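Local coordinates for protein ferulic acid esterase, AmCE1/Fae1A (Anaeromyces mucronatus, PDB 5CXX) that probably hydrolyses feruloyl esters as an alpha/beta-hydrolase-fold feruloyl esterase, and is captured here with ferulic acid bound in its pocket, at residues Asp70-Asp75 with His253-Ile258; Cys153-Gly158 with Ala178-Pro183; Ala80-Leu85 with Ala260-Phe265; Arg15-Gly20 with Glu74-Leu79. All coordinates share one frame; numbering follows the deposited sequence. Where two conformers were deposited one is given.

Contact 1 of 4, residues Asp70-Asp75 with His253-Ile258; sequences DSMLED and HDWNAI. With FER (3-(4-hydroxy-3-methoxyphenyl)-2-propenoic acid), chain D.
Asp75 lays its CB over the face of Trp255, and here the packing is tight: CB stands 3.3 Å from the centre of the six-membered ring, 14° off its normal, in a CH-pi contact. The two side chains run past each other in opposite directions, the carboxylate plane only 22° from the ring plane and its oxygens held by Ser77 and Arg15. Ile258 CD1, from the same helix as the tryptophan, covers the other face, offset toward the rim. At the edge, Ser71 O lies in the ring plane, 3.8 Å from Trp255 CZ2. Met72, bent at chi2 and chi3, brings CE to 3.8 Å from Trp255 CH2 and 4.0 Å from Ile258 CG2; its sulfur makes an oblique Met-aromatic contact. The solvent side is looser: exposed Glu74 comes no nearer than its backbone C, 4.3 Å from Trp255 CZ2. An alanine in place of Trp255 would probably open a gap between loop and helix, leaving Asp75 CB and Met72 CE without the ring they rest on. No hydrogen bond crosses between the segments, which implies that dispersion and CH-pi contact hold the 70-75 loop against the helix that begins at Trp255, two residues after the pocket residue His253.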
loop_
_atom_site.group_PDB
_atom_site.type_symbol
_atom_site.label_atom_id
_atom_site.label_comp_id
_atom_site.label_asym_id
_atom_site.label_seq_id
_atom_site.Cartn_x
_atom_site.Cartn_y
_atom_site.Cartn_z
ATOM N N ASP A 70 -4.619 -7.776 10.115
ATOM C CA ASP A 70 -5.381 -6.818 10.917
ATOM C C ASP A 70 -4.603 -5.562 11.296
ATOM O O ASP A 70 -5.169 -4.636 11.927
ATOM C CB ASP A 70 -5.922 -7.474 12.225
ATOM C CG ASP A 70 -6.884 -8.578 11.972
ATOM O OD1 ASP A 70 -7.460 -8.692 10.884
ATOM O OD2 ASP A 70 -7.148 -9.363 12.945
ATOM N N SER A 71 -3.286 -5.533 10.987
ATOM C CA SER A 71 -2.465 -4.506 11.562
ATOM C C SER A 71 -2.832 -3.087 11.093
ATOM O O SER A 71 -2.760 -2.162 11.907
ATOM C CB SER A 71 -0.973 -4.796 11.202
ATOM O OG SER A 71 -0.626 -6.029 11.827
ATOM N N MET A 72 -3.293 -2.938 9.851
ATOM C CA MET A 72 -3.643 -1.574 9.419
ATOM C C MET A 72 -5.001 -1.121 9.987
ATOM O O MET A 72 -5.379 0.023 9.775
ATOM C CB MET A 72 -3.613 -1.481 7.872
ATOM C CG MET A 72 -2.185 -1.760 7.298
ATOM S SD MET A 72 -0.809 -0.944 8.123
ATOM C CE MET A 72 -1.108 0.731 7.695
ATOM N N LEU A 73 -5.650 -1.990 10.785
ATOM C CA LEU A 73 -6.909 -1.575 11.445
ATOM C C LEU A 73 -6.661 -1.103 12.859
ATOM O O LEU A 73 -7.618 -0.719 13.572
ATOM C CB LEU A 73 -7.943 -2.712 11.459
ATOM C CG LEU A 73 -8.414 -3.150 10.062
ATOM C CD1 LEU A 73 -9.154 -4.488 10.193
ATOM C CD2 LEU A 73 -9.304 -2.020 9.387
ATOM N N GLU A 74 -5.398 -1.150 13.322
ATOM C CA GLU A 74 -5.133 -0.756 14.698
ATOM C C GLU A 74 -5.201 0.727 14.982
ATOM O O GLU A 74 -5.132 1.116 16.160
ATOM C CB GLU A 74 -3.743 -1.282 15.148
ATOM C CG GLU A 74 -3.695 -2.798 15.322
ATOM C CD GLU A 74 -4.636 -3.361 16.398
ATOM O OE1 GLU A 74 -5.162 -2.630 17.280
ATOM O OE2 GLU A 74 -4.818 -4.608 16.390
ATOM N N ASP A 75 -5.353 1.566 13.945
ATOM C CA ASP A 75 -5.654 2.990 14.086
ATOM C C ASP A 75 -6.842 3.230 13.148
ATOM O O ASP A 75 -6.882 2.626 12.064
ATOM C CB ASP A 75 -4.427 3.857 13.656
ATOM C CG ASP A 75 -4.751 5.317 13.559
ATOM O OD1 ASP A 75 -5.109 5.753 12.461
ATOM O OD2 ASP A 75 -4.592 6.036 14.566
ATOM N N HIS A 253 8.367 6.467 12.640
ATOM C CA HIS A 253 7.743 5.296 12.010
ATOM C C HIS A 253 6.377 5.091 12.709
ATOM O O HIS A 253 6.238 4.277 13.632
ATOM C CB HIS A 253 8.660 4.062 12.162
ATOM C CG HIS A 253 8.657 3.118 10.977
ATOM N ND1 HIS A 253 8.894 3.524 9.669
ATOM C CD2 HIS A 253 8.441 1.779 10.923
ATOM C CE1 HIS A 253 8.836 2.485 8.872
ATOM N NE2 HIS A 253 8.562 1.407 9.613
ATOM N N ASP A 254 5.393 5.907 12.327
ATOM C CA ASP A 254 4.197 6.000 13.166
ATOM C C ASP A 254 2.941 6.359 12.371
ATOM O O ASP A 254 2.972 6.544 11.124
ATOM C CB ASP A 254 4.446 7.044 14.312
ATOM C CG ASP A 254 4.650 8.489 13.811
ATOM O OD1 ASP A 254 4.082 8.922 12.792
ATOM O OD2 ASP A 254 5.444 9.261 14.441
ATOM N N TRP A 255 1.834 6.470 13.119
ATOM C CA TRP A 255 0.549 6.642 12.451
ATOM C C TRP A 255 0.365 8.072 11.947
ATOM O O TRP A 255 -0.525 8.299 11.117
ATOM C CB TRP A 255 -0.582 6.264 13.422
ATOM C CG TRP A 255 -0.775 4.780 13.461
ATOM C CD1 TRP A 255 -0.458 3.907 14.504
ATOM C CD2 TRP A 255 -1.420 3.980 12.455
ATOM N NE1 TRP A 255 -0.805 2.633 14.172
ATOM C CE2 TRP A 255 -1.412 2.640 12.935
ATOM C CE3 TRP A 255 -2.000 4.261 11.201
ATOM C CZ2 TRP A 255 -1.973 1.587 12.216
ATOM C CZ3 TRP A 255 -2.555 3.180 10.470
ATOM C CH2 TRP A 255 -2.534 1.873 11.000
ATOM N N ASN A 256 1.166 9.033 12.450
ATOM C CA ASN A 256 1.153 10.359 11.799
ATOM C C ASN A 256 1.678 10.266 10.366
ATOM O O ASN A 256 1.057 10.861 9.461
ATOM C CB ASN A 256 1.940 11.384 12.652
ATOM C CG ASN A 256 1.193 11.766 13.950
ATOM O OD1 ASN A 256 -0.049 11.765 13.970
ATOM N ND2 ASN A 256 1.934 12.095 15.039
ATOM N N ALA A 257 2.784 9.540 10.152
ATOM C CA ALA A 257 3.339 9.411 8.786
ATOM C C ALA A 257 2.391 8.583 7.912
ATOM O O ALA A 257 2.157 8.927 6.744
ATOM C CB ALA A 257 4.708 8.801 8.820
ATOM N N ILE A 258 1.803 7.528 8.486
ATOM C CA ILE A 258 0.893 6.700 7.718
ATOM C C ILE A 258 -0.352 7.468 7.338
ATOM O O ILE A 258 -0.718 7.468 6.159
ATOM C CB ILE A 258 0.470 5.445 8.513
ATOM C CG1 ILE A 258 1.711 4.544 8.751
ATOM C CG2 ILE A 258 -0.647 4.674 7.737
ATOM C CD1 ILE A 258 1.455 3.482 9.812
HETATM C C4 FER D . 15.320 -3.114 7.074
HETATM C C5 FER D . 14.794 -2.270 8.094
HETATM C C6 FER D . 13.443 -2.168 8.255
HETATM C C3 FER D . 14.421 -3.756 6.201
HETATM C C2 FER D . 13.064 -3.687 6.363
HETATM C C1 FER D . 12.567 -2.881 7.371
HETATM C C10 FER D . 14.122 -4.953 4.261
HETATM C C7 FER D . 11.089 -2.827 7.556
HETATM C C8 FER D . 10.473 -2.375 8.663
HETATM C C9 FER D . 8.947 -2.383 8.698
HETATM O O1 FER D . 8.238 -2.822 7.738
HETATM O O2 FER D . 8.380 -1.966 9.742
HETATM O O4 FER D . 16.646 -3.291 6.819
HETATM O O3 FER D . 15.046 -4.501 5.245
#

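Contact 2 of 4, residues Cys153-Gly158 with Ala178-Pro183; sequences CGFSMG and AFAPAP. With FER (3-(4-hydroxy-3-methoxyphenyl)-2-propenoic acid), chain D.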
loop_
_atom_site.group_PDB
_atom_site.type_symbol
_atom_site.label_atom_id
_atom_site.label_comp_id
_atom_site.label_asym_id
_atom_site.label_seq_id
_atom_site.Cartn_x
_atom_site.Cartn_y
_atom_site.Cartn_z
ATOM N N CYS A 153 -1.127 0.301 -2.009
ATOM C CA CYS A 153 -0.345 1.145 -1.132
ATOM C C CYS A 153 0.043 0.355 0.127
ATOM O O CYS A 153 -0.400 -0.765 0.304
ATOM C CB CYS A 153 -1.096 2.456 -0.751
ATOM S SG CYS A 153 -2.705 2.180 0.113
ATOM N N GLY A 154 0.945 0.932 0.916
ATOM C CA GLY A 154 1.461 0.144 2.035
ATOM C C GLY A 154 2.302 0.994 2.968
ATOM O O GLY A 154 2.648 2.126 2.650
ATOM N N PHE A 155 2.619 0.385 4.113
ATOM C CA PHE A 155 3.504 0.992 5.075
ATOM C C PHE A 155 4.783 0.182 5.217
ATOM O O PHE A 155 4.714 -1.036 5.335
ATOM C CB PHE A 155 2.791 1.027 6.426
ATOM C CG PHE A 155 3.671 1.463 7.572
ATOM C CD1 PHE A 155 4.231 2.730 7.602
ATOM C CD2 PHE A 155 3.836 0.595 8.689
ATOM C CE1 PHE A 155 4.989 3.153 8.709
ATOM C CE2 PHE A 155 4.617 1.025 9.808
ATOM C CZ PHE A 155 5.183 2.287 9.799
ATOM N N SER A 156 5.918 0.884 5.171
ATOM C CA SER A 156 7.247 0.338 5.518
ATOM C C SER A 156 7.535 -0.848 4.617
ATOM O O SER A 156 7.671 -0.634 3.392
ATOM C CB SER A 156 7.358 0.022 6.991
ATOM O OG SER A 156 8.727 -0.005 7.316
ATOM N N MET A 157 7.710 -2.072 5.133
ATOM C CA MET A 157 7.961 -3.132 4.181
ATOM C C MET A 157 6.835 -3.252 3.133
ATOM O O MET A 157 7.074 -3.633 1.986
ATOM C CB MET A 157 8.102 -4.512 4.932
ATOM C CG MET A 157 8.691 -5.596 4.013
ATOM S SD MET A 157 10.483 -5.289 3.732
ATOM C CE MET A 157 10.922 -6.767 2.796
ATOM N N GLY A 158 5.599 -2.973 3.547
ATOM C CA GLY A 158 4.445 -3.046 2.618
ATOM C C GLY A 158 4.516 -1.911 1.579
ATOM O O GLY A 158 3.986 -2.073 0.474
ATOM N N ALA A 178 3.258 4.765 -1.158
ATOM C CA ALA A 178 4.311 4.159 -0.363
ATOM C C ALA A 178 4.538 5.017 0.869
ATOM O O ALA A 178 5.124 6.121 0.744
ATOM C CB ALA A 178 5.638 4.035 -1.181
ATOM N N PHE A 179 4.106 4.553 2.047
ATOM C CA PHE A 179 4.246 5.355 3.267
ATOM C C PHE A 179 5.412 4.807 4.052
ATOM O O PHE A 179 5.348 3.683 4.571
ATOM C CB PHE A 179 2.918 5.326 4.086
ATOM C CG PHE A 179 1.668 5.448 3.211
ATOM C CD1 PHE A 179 1.651 6.278 2.087
ATOM C CD2 PHE A 179 0.528 4.648 3.500
ATOM C CE1 PHE A 179 0.561 6.327 1.250
ATOM C CE2 PHE A 179 -0.602 4.726 2.674
ATOM C CZ PHE A 179 -0.597 5.559 1.532
ATOM N N ALA A 180 6.505 5.575 4.046
ATOM C CA ALA A 180 7.768 5.214 4.723
ATOM C C ALA A 180 8.318 3.881 4.229
ATOM O O ALA A 180 8.595 2.988 5.048
ATOM C CB ALA A 180 7.609 5.200 6.263
ATOM N N PRO A 181 8.558 3.742 2.926
ATOM C CA PRO A 181 9.057 2.458 2.404
ATOM C C PRO A 181 10.449 2.038 2.928
ATOM O O PRO A 181 11.359 2.832 3.150
ATOM C CB PRO A 181 9.112 2.706 0.869
ATOM C CG PRO A 181 9.338 4.225 0.718
ATOM C CD PRO A 181 8.365 4.739 1.836
ATOM N N ALA A 182 10.552 0.726 3.152
ATOM C CA ALA A 182 11.748 0.093 3.688
ATOM C C ALA A 182 12.907 0.066 2.677
ATOM O O ALA A 182 12.657 0.082 1.451
ATOM C CB ALA A 182 11.347 -1.372 4.123
ATOM N N PRO A 183 14.134 -0.092 3.172
ATOM C CA PRO A 183 15.287 -0.271 2.271
ATOM C C PRO A 183 15.195 -1.540 1.461
ATOM O O PRO A 183 14.511 -2.508 1.843
ATOM C CB PRO A 183 16.492 -0.367 3.208
ATOM C CG PRO A 183 15.888 -0.788 4.591
ATOM C CD PRO A 183 14.524 -0.137 4.608
HETATM C C4 FER D . 15.320 -3.114 7.074
HETATM C C5 FER D . 14.794 -2.270 8.094
HETATM C C6 FER D . 13.443 -2.168 8.255
HETATM C C3 FER D . 14.421 -3.756 6.201
HETATM C C2 FER D . 13.064 -3.687 6.363
HETATM C C1 FER D . 12.567 -2.881 7.371
HETATM C C10 FER D . 14.122 -4.953 4.261
HETATM C C7 FER D . 11.089 -2.827 7.556
HETATM C C8 FER D . 10.473 -2.375 8.663
HETATM C C9 FER D . 8.947 -2.383 8.698
HETATM O O1 FER D . 8.238 -2.822 7.738
HETATM O O2 FER D . 8.380 -1.966 9.742
HETATM O O4 FER D . 16.646 -3.291 6.819
HETATM O O3 FER D . 15.046 -4.501 5.245
#
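Phe155 and Phe179 are bridged neighbours on two parallel strands, both rings lying on the same face of the sheet. Ser156 CB covers one face of the Phe155 ring, 3.8 Å above its centre, while Phe179 O and Ala180 CB approach obliquely, the oxygen 3.4 Å from CD1 and the methyl 4.1 Å from CE1. The Phe179 ring is likewise met at a slant, by Gly154 O and by Cys153 CB, which is 3.9 Å from CZ; the cysteine sulfur adds an oblique sulfur-aromatic contact. The backbones are joined by two bonds, Phe179 N to Gly154 O at 2.9 Å and Ser156 N to Phe179 O at 2.9 Å. Beyond the strands Ala182 N reaches Ser156 O at 3.2 Å, with the donor 69° out of the carbonyl plane. The backbone of Ser156 (phi 59°, psi -118°) is consistent with the strained turn of a nucleophile elbow. The two glycines of its Gly-x-Ser-x-Gly sequence make room for the turn: a CB on Gly154 would clash with Gly158 O, and one on Gly158 would be crowded by Phe155 O. Ala182 CB and Pro183 CG touch the ferulic acid, and Met157 SD lies near its methoxy carbon. Met157 N donates to ferulic acid O1 at 2.8 Å, and Leu65 N also bonds the ligand, consistent with an oxyanion hole. The Ser156 hydroxyl is bonded to His253, which pairs with Asp222, so the chemistry implied is probably that of a Ser-His-Asp triad whose serine sits in the turn between strand 150-155 and helix 157-168.

Contact 3 of 4, residues Ala80-Leu85 with Ala260-Phe265; sequences AIPTNL and AGFYNF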
loop_
_atom_site.group_PDB
_atom_site.type_symbol
_atom_site.label_atom_id
_atom_site.label_comp_id
_atom_site.label_asym_id
_atom_site.label_seq_id
_atom_site.Cartn_x
_atom_site.Cartn_y
_atom_site.Cartn_z
ATOM N N ALA A 80 -11.452 5.365 8.399
ATOM C CA ALA A 80 -12.130 6.683 8.450
ATOM C C ALA A 80 -11.818 7.556 7.243
ATOM O O ALA A 80 -12.697 8.280 6.768
ATOM C CB ALA A 80 -11.753 7.447 9.727
ATOM N N ILE A 81 -10.581 7.529 6.772
ATOM C CA ILE A 81 -10.175 8.490 5.737
ATOM C C ILE A 81 -10.977 8.394 4.426
ATOM O O ILE A 81 -11.472 9.437 3.935
ATOM C CB ILE A 81 -8.643 8.339 5.461
ATOM C CG1 ILE A 81 -7.865 9.088 6.573
ATOM C CG2 ILE A 81 -8.270 8.892 4.046
ATOM C CD1 ILE A 81 -6.310 8.830 6.531
ATOM N N PRO A 82 -11.165 7.173 3.874
ATOM C CA PRO A 82 -11.889 7.185 2.573
ATOM C C PRO A 82 -13.345 7.602 2.730
ATOM O O PRO A 82 -13.848 8.338 1.862
ATOM C CB PRO A 82 -11.783 5.727 2.082
ATOM C CG PRO A 82 -10.518 5.189 2.794
ATOM C CD PRO A 82 -10.547 5.850 4.191
ATOM N N THR A 83 -14.009 7.218 3.823
ATOM C CA THR A 83 -15.396 7.677 4.070
ATOM C C THR A 83 -15.479 9.175 4.303
ATOM O O THR A 83 -16.340 9.860 3.776
ATOM C CB THR A 83 -15.983 6.890 5.280
ATOM O OG1 THR A 83 -16.198 5.561 4.828
ATOM C CG2 THR A 83 -17.323 7.509 5.775
ATOM N N ASN A 84 -14.563 9.685 5.113
ATOM C CA ASN A 84 -14.617 11.099 5.451
ATOM C C ASN A 84 -14.313 11.942 4.215
ATOM O O ASN A 84 -14.903 13.018 4.062
ATOM C CB ASN A 84 -13.643 11.413 6.597
ATOM C CG ASN A 84 -14.184 10.914 7.946
ATOM O OD1 ASN A 84 -15.424 10.798 8.125
ATOM N ND2 ASN A 84 -13.290 10.662 8.905
ATOM N N LEU A 85 -13.415 11.458 3.348
ATOM C CA LEU A 85 -13.192 12.183 2.071
ATOM C C LEU A 85 -14.394 12.041 1.160
ATOM O O LEU A 85 -14.790 13.014 0.479
ATOM C CB LEU A 85 -11.920 11.680 1.370
ATOM C CG LEU A 85 -10.596 12.079 2.025
ATOM C CD1 LEU A 85 -9.398 11.252 1.451
ATOM C CD2 LEU A 85 -10.373 13.620 1.860
ATOM N N ALA A 260 -0.908 10.637 7.135
ATOM C CA ALA A 260 -0.669 11.706 6.143
ATOM C C ALA A 260 -0.568 11.117 4.732
ATOM O O ALA A 260 -1.098 11.697 3.745
ATOM C CB ALA A 260 0.612 12.496 6.482
ATOM N N GLY A 261 0.111 9.968 4.625
ATOM C CA GLY A 261 0.271 9.352 3.318
ATOM C C GLY A 261 -1.082 8.903 2.746
ATOM O O GLY A 261 -1.420 9.187 1.618
ATOM N N PHE A 262 -1.844 8.166 3.558
ATOM C CA PHE A 262 -3.115 7.629 3.060
ATOM C C PHE A 262 -4.122 8.720 2.726
ATOM O O PHE A 262 -4.878 8.657 1.729
ATOM C CB PHE A 262 -3.689 6.691 4.124
ATOM C CG PHE A 262 -4.732 5.728 3.606
ATOM C CD1 PHE A 262 -4.465 4.887 2.502
ATOM C CD2 PHE A 262 -5.945 5.587 4.300
ATOM C CE1 PHE A 262 -5.430 3.963 2.049
ATOM C CE2 PHE A 262 -6.898 4.661 3.859
ATOM C CZ PHE A 262 -6.638 3.851 2.757
ATOM N N TYR A 263 -4.156 9.766 3.562
ATOM C CA TYR A 263 -5.028 10.924 3.308
ATOM C C TYR A 263 -4.723 11.580 1.960
ATOM O O TYR A 263 -5.651 11.847 1.166
ATOM C CB TYR A 263 -4.821 11.937 4.451
ATOM C CG TYR A 263 -5.496 13.286 4.276
ATOM C CD1 TYR A 263 -6.886 13.411 4.307
ATOM C CD2 TYR A 263 -4.719 14.457 4.108
ATOM C CE1 TYR A 263 -7.515 14.636 4.202
ATOM C CE2 TYR A 263 -5.355 15.712 4.004
ATOM C CZ TYR A 263 -6.747 15.781 4.047
ATOM O OH TYR A 263 -7.356 17.016 3.959
ATOM N N ASN A 264 -3.438 11.873 1.681
ATOM C CA ASN A 264 -3.155 12.433 0.357
ATOM C C ASN A 264 -3.392 11.434 -0.773
ATOM O O ASN A 264 -3.916 11.801 -1.846
ATOM C CB ASN A 264 -1.701 12.930 0.360
ATOM C CG ASN A 264 -1.543 14.239 1.091
ATOM O OD1 ASN A 264 -1.850 15.299 0.526
ATOM N ND2 ASN A 264 -1.061 14.183 2.329
ATOM N N PHE A 265 -3.041 10.171 -0.549
ATOM C CA PHE A 265 -3.203 9.192 -1.597
ATOM C C PHE A 265 -4.652 9.002 -2.038
ATOM O O PHE A 265 -4.971 8.945 -3.225
ATOM C CB PHE A 265 -2.588 7.877 -1.111
ATOM C CG PHE A 265 -2.580 6.746 -2.141
ATOM C CD1 PHE A 265 -1.836 6.870 -3.335
ATOM C CD2 PHE A 265 -3.292 5.588 -1.888
ATOM C CE1 PHE A 265 -1.797 5.780 -4.250
ATOM C CE2 PHE A 265 -3.301 4.530 -2.806
ATOM C CZ PHE A 265 -2.547 4.618 -3.966
#
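Ile81 points into the angle between Phe262 and Tyr263, consecutive residues of the facing helix. It crosses Phe262 obliquely, with CD1 near the plane of that ring at its edge, 4.0 Å from CD2. The same methyl lies 3.8 Å from Tyr263 N and touches Tyr263 CB, so one side-chain tip packs on both residues. One residue on, Pro82 crosses Phe262 at about a right angle, its CG 3.8 Å from CE2. Leu85, a turn further along, meets Tyr263 in a similarly crosswise manner: CD2 is 3.8 Å from CE1, while the other branch, CD1, rests 3.8 Å from Tyr263 O. Being consecutive on the helix, the two aromatic residues send their rings off in different directions, and the Tyr263 hydroxyl is bonded to Arg90. No hydrogen bond crosses between the segments; the side-chain contacts are apolar. The axes of the two short segments approach to 9.7 Å at a crossing angle of -35°, and helix 77-87 is kinked at Pro82, whose N lacks a bond to the preceding turn. The contact thus sets helix 77-87 beside helix 255-266. On the sheet side Phe262 stacks with Tyr61 of strand 58-62 and touches Cys153 and Phe179 of strands 150-155 and 175-179.

Contact 4 of 4, residues Arg15-Gly20 with Glu74-Leu79; sequences RTKQEG and EDDSTL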
loop_
_atom_site.group_PDB
_atom_site.type_symbol
_atom_site.label_atom_id
_atom_site.label_comp_id
_atom_site.label_asym_id
_atom_site.label_seq_id
_atom_site.Cartn_x
_atom_site.Cartn_y
_atom_site.Cartn_z
ATOM N N ARG A 15 -8.957 11.470 9.927
ATOM C CA ARG A 15 -8.501 10.142 10.356
ATOM C C ARG A 15 -9.269 9.581 11.548
ATOM O O ARG A 15 -8.959 8.504 12.050
ATOM C CB ARG A 15 -7.003 10.154 10.682
ATOM C CG ARG A 15 -6.628 11.235 11.736
ATOM C CD ARG A 15 -5.074 11.160 11.990
ATOM N NE ARG A 15 -4.708 9.927 12.732
ATOM C CZ ARG A 15 -3.521 9.764 13.315
ATOM N NH1 ARG A 15 -2.590 10.722 13.167
ATOM N NH2 ARG A 15 -3.249 8.654 14.017
ATOM N N THR A 16 -10.276 10.339 11.998
ATOM C CA THR A 16 -11.125 9.993 13.159
ATOM C C THR A 16 -12.538 9.660 12.652
ATOM O O THR A 16 -13.087 10.387 11.768
ATOM C CB THR A 16 -11.163 11.214 14.146
ATOM O OG1 THR A 16 -9.810 11.437 14.584
ATOM C CG2 THR A 16 -12.021 10.925 15.382
ATOM N N LYS A 17 -13.161 8.631 13.235
ATOM C CA LYS A 17 -14.579 8.403 12.972
ATOM C C LYS A 17 -15.412 9.517 13.587
ATOM O O LYS A 17 -15.260 9.833 14.759
ATOM C CB LYS A 17 -15.047 7.040 13.526
ATOM C CG LYS A 17 -14.343 5.926 12.695
ATOM C CD LYS A 17 -14.850 4.560 13.264
ATOM C CE LYS A 17 -14.248 3.386 12.506
ATOM N NZ LYS A 17 -14.702 2.072 13.178
ATOM N N GLN A 18 -16.235 10.154 12.759
ATOM C CA GLN A 18 -17.122 11.208 13.234
ATOM C C GLN A 18 -18.490 10.694 13.689
ATOM O O GLN A 18 -19.058 9.768 13.089
ATOM C CB GLN A 18 -17.312 12.218 12.070
ATOM C CG GLN A 18 -15.960 12.738 11.540
ATOM C CD GLN A 18 -15.265 13.579 12.583
ATOM O OE1 GLN A 18 -15.893 14.443 13.218
ATOM N NE2 GLN A 18 -14.018 13.270 12.858
ATOM N N GLU A 19 -19.006 11.263 14.762
ATOM C CA GLU A 19 -20.290 10.797 15.310
ATOM C C GLU A 19 -21.379 11.008 14.265
ATOM O O GLU A 19 -21.396 12.084 13.603
ATOM C CB GLU A 19 -20.612 11.551 16.587
ATOM C CG GLU A 19 -21.730 10.892 17.437
ATOM C CD GLU A 19 -21.295 9.595 18.061
ATOM O OE1 GLU A 19 -20.054 9.350 18.093
ATOM O OE2 GLU A 19 -22.126 8.796 18.489
ATOM N N GLY A 20 -22.285 10.044 14.104
ATOM C CA GLY A 20 -23.395 10.226 13.152
ATOM C C GLY A 20 -23.034 9.820 11.703
ATOM O O GLY A 20 -23.899 9.869 10.856
ATOM N N GLU A 74 -5.398 -1.150 13.322
ATOM C CA GLU A 74 -5.133 -0.756 14.698
ATOM C C GLU A 74 -5.201 0.727 14.982
ATOM O O GLU A 74 -5.132 1.116 16.160
ATOM C CB GLU A 74 -3.743 -1.282 15.148
ATOM C CG GLU A 74 -3.695 -2.798 15.322
ATOM C CD GLU A 74 -4.636 -3.361 16.398
ATOM O OE1 GLU A 74 -5.162 -2.630 17.280
ATOM O OE2 GLU A 74 -4.818 -4.608 16.390
ATOM N N ASP A 75 -5.353 1.566 13.945
ATOM C CA ASP A 75 -5.654 2.990 14.086
ATOM C C ASP A 75 -6.842 3.230 13.148
ATOM O O ASP A 75 -6.882 2.626 12.064
ATOM C CB ASP A 75 -4.427 3.857 13.656
ATOM C CG ASP A 75 -4.751 5.317 13.559
ATOM O OD1 ASP A 75 -5.109 5.753 12.461
ATOM O OD2 ASP A 75 -4.592 6.036 14.566
ATOM N N ASP A 76 -7.747 4.113 13.518
ATOM C CA ASP A 76 -8.984 4.287 12.713
ATOM C C ASP A 76 -8.744 5.024 11.384
ATOM O O ASP A 76 -9.697 5.152 10.606
ATOM C CB ASP A 76 -10.037 5.043 13.544
ATOM C CG ASP A 76 -10.785 4.144 14.481
ATOM O OD1 ASP A 76 -10.556 2.902 14.490
ATOM O OD2 ASP A 76 -11.670 4.658 15.220
ATOM N N SER A 77 -7.518 5.494 11.077
ATOM C CA SER A 77 -7.340 6.205 9.814
ATOM C C SER A 77 -7.713 5.357 8.610
ATOM O O SER A 77 -8.201 5.909 7.644
ATOM C CB SER A 77 -5.887 6.704 9.647
ATOM O OG SER A 77 -4.984 5.607 9.781
ATOM N N THR A 78 -7.475 4.045 8.642
ATOM C CA THR A 78 -7.691 3.244 7.432
ATOM C C THR A 78 -9.161 3.246 7.052
ATOM O O THR A 78 -9.532 3.411 5.867
ATOM C CB THR A 78 -7.183 1.800 7.675
ATOM O OG1 THR A 78 -5.765 1.887 7.928
ATOM C CG2 THR A 78 -7.429 0.838 6.473
ATOM N N LEU A 79 -10.008 2.972 8.046
ATOM C CA LEU A 79 -11.461 2.987 7.797
ATOM C C LEU A 79 -12.030 4.388 7.706
ATOM O O LEU A 79 -13.050 4.578 7.025
ATOM C CB LEU A 79 -12.211 2.244 8.934
ATOM C CG LEU A 79 -11.897 0.762 9.057
ATOM C CD1 LEU A 79 -12.577 0.196 10.337
ATOM C CD2 LEU A 79 -12.348 -0.006 7.789
HETATM O O HOH W 1 -6.660 7.985 13.452
HETATM O O HOH W 2 -11.940 7.262 15.473
HETATM O O HOH W 3 -12.732 0.903 14.598
#
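Arg15 and Asp75 form a salt bridge in a surface contact, where the loop following helix 12-15 passes the start of helix 77-87. Arg15 NH2 donates to Asp75 OD2 at 3.0 Å, the oxygen lying in the guanidinium plane at its edge, whereas the nitrogen comes from above the carboxylate, 37° out of its plane. The two planes are 63° apart, and only OD2 is bonded by the guanidinium. The bend at chi3 (-71°) places NE where it donates to water 1, which in turn donates to Arg15 O and to Asp75 OD1. That oxygen is also gripped within its own segment, by Ser77 OG at 2.7 Å and by Ser77 N at 2.8 Å, the latter an Asx turn that caps the beginning of the helix. Behind the charges, Arg15 CB packs on Ser77 CB at 3.8 Å. An alanine in place of Asp75 would probably leave Arg15 NH2 and the amide of Ser77 without these acceptors and the arginine held less firmly, though Asn256 still bonds NH1. The outer part is looser and wetter. Lys17, extended beyond CG, crosses Asp76 at about a right angle, with CD 3.7 Å from Asp76 OD2, but NZ stays 4.4 Å from Asp76 OD1, and water 3 joins the two. Water 2 similarly links Lys17 N to Asp76 OD2. On the inner side Arg15 leans against Trp255 and Ser259 of helix 255-266, so the loop spans the beginnings of helices 77-87 and 255-266.

How the contacts relate
Following the chain, contact 4 closes first, bringing residues 15-20 to the start of helix 77-87 around the first hairpin and strand 58-62. Contact 1 opens on the stretch where contact 4 closes, the two sharing Glu74 and Asp75, and itself closes only at residues 253-258. Contact 3 opens a few residues later, at 80-85, and closes at 260-265, so contacts 1 and 3 cross, and both use helix 255-266. Contact 2 is a short local closure, one beta-alpha-beta unit, lying within the long loops of both. Together they tie the N-terminal loop, helix 77-87 and helix 255-266 into one layer, which meets the sheet through Phe155, Phe179 and Cys153.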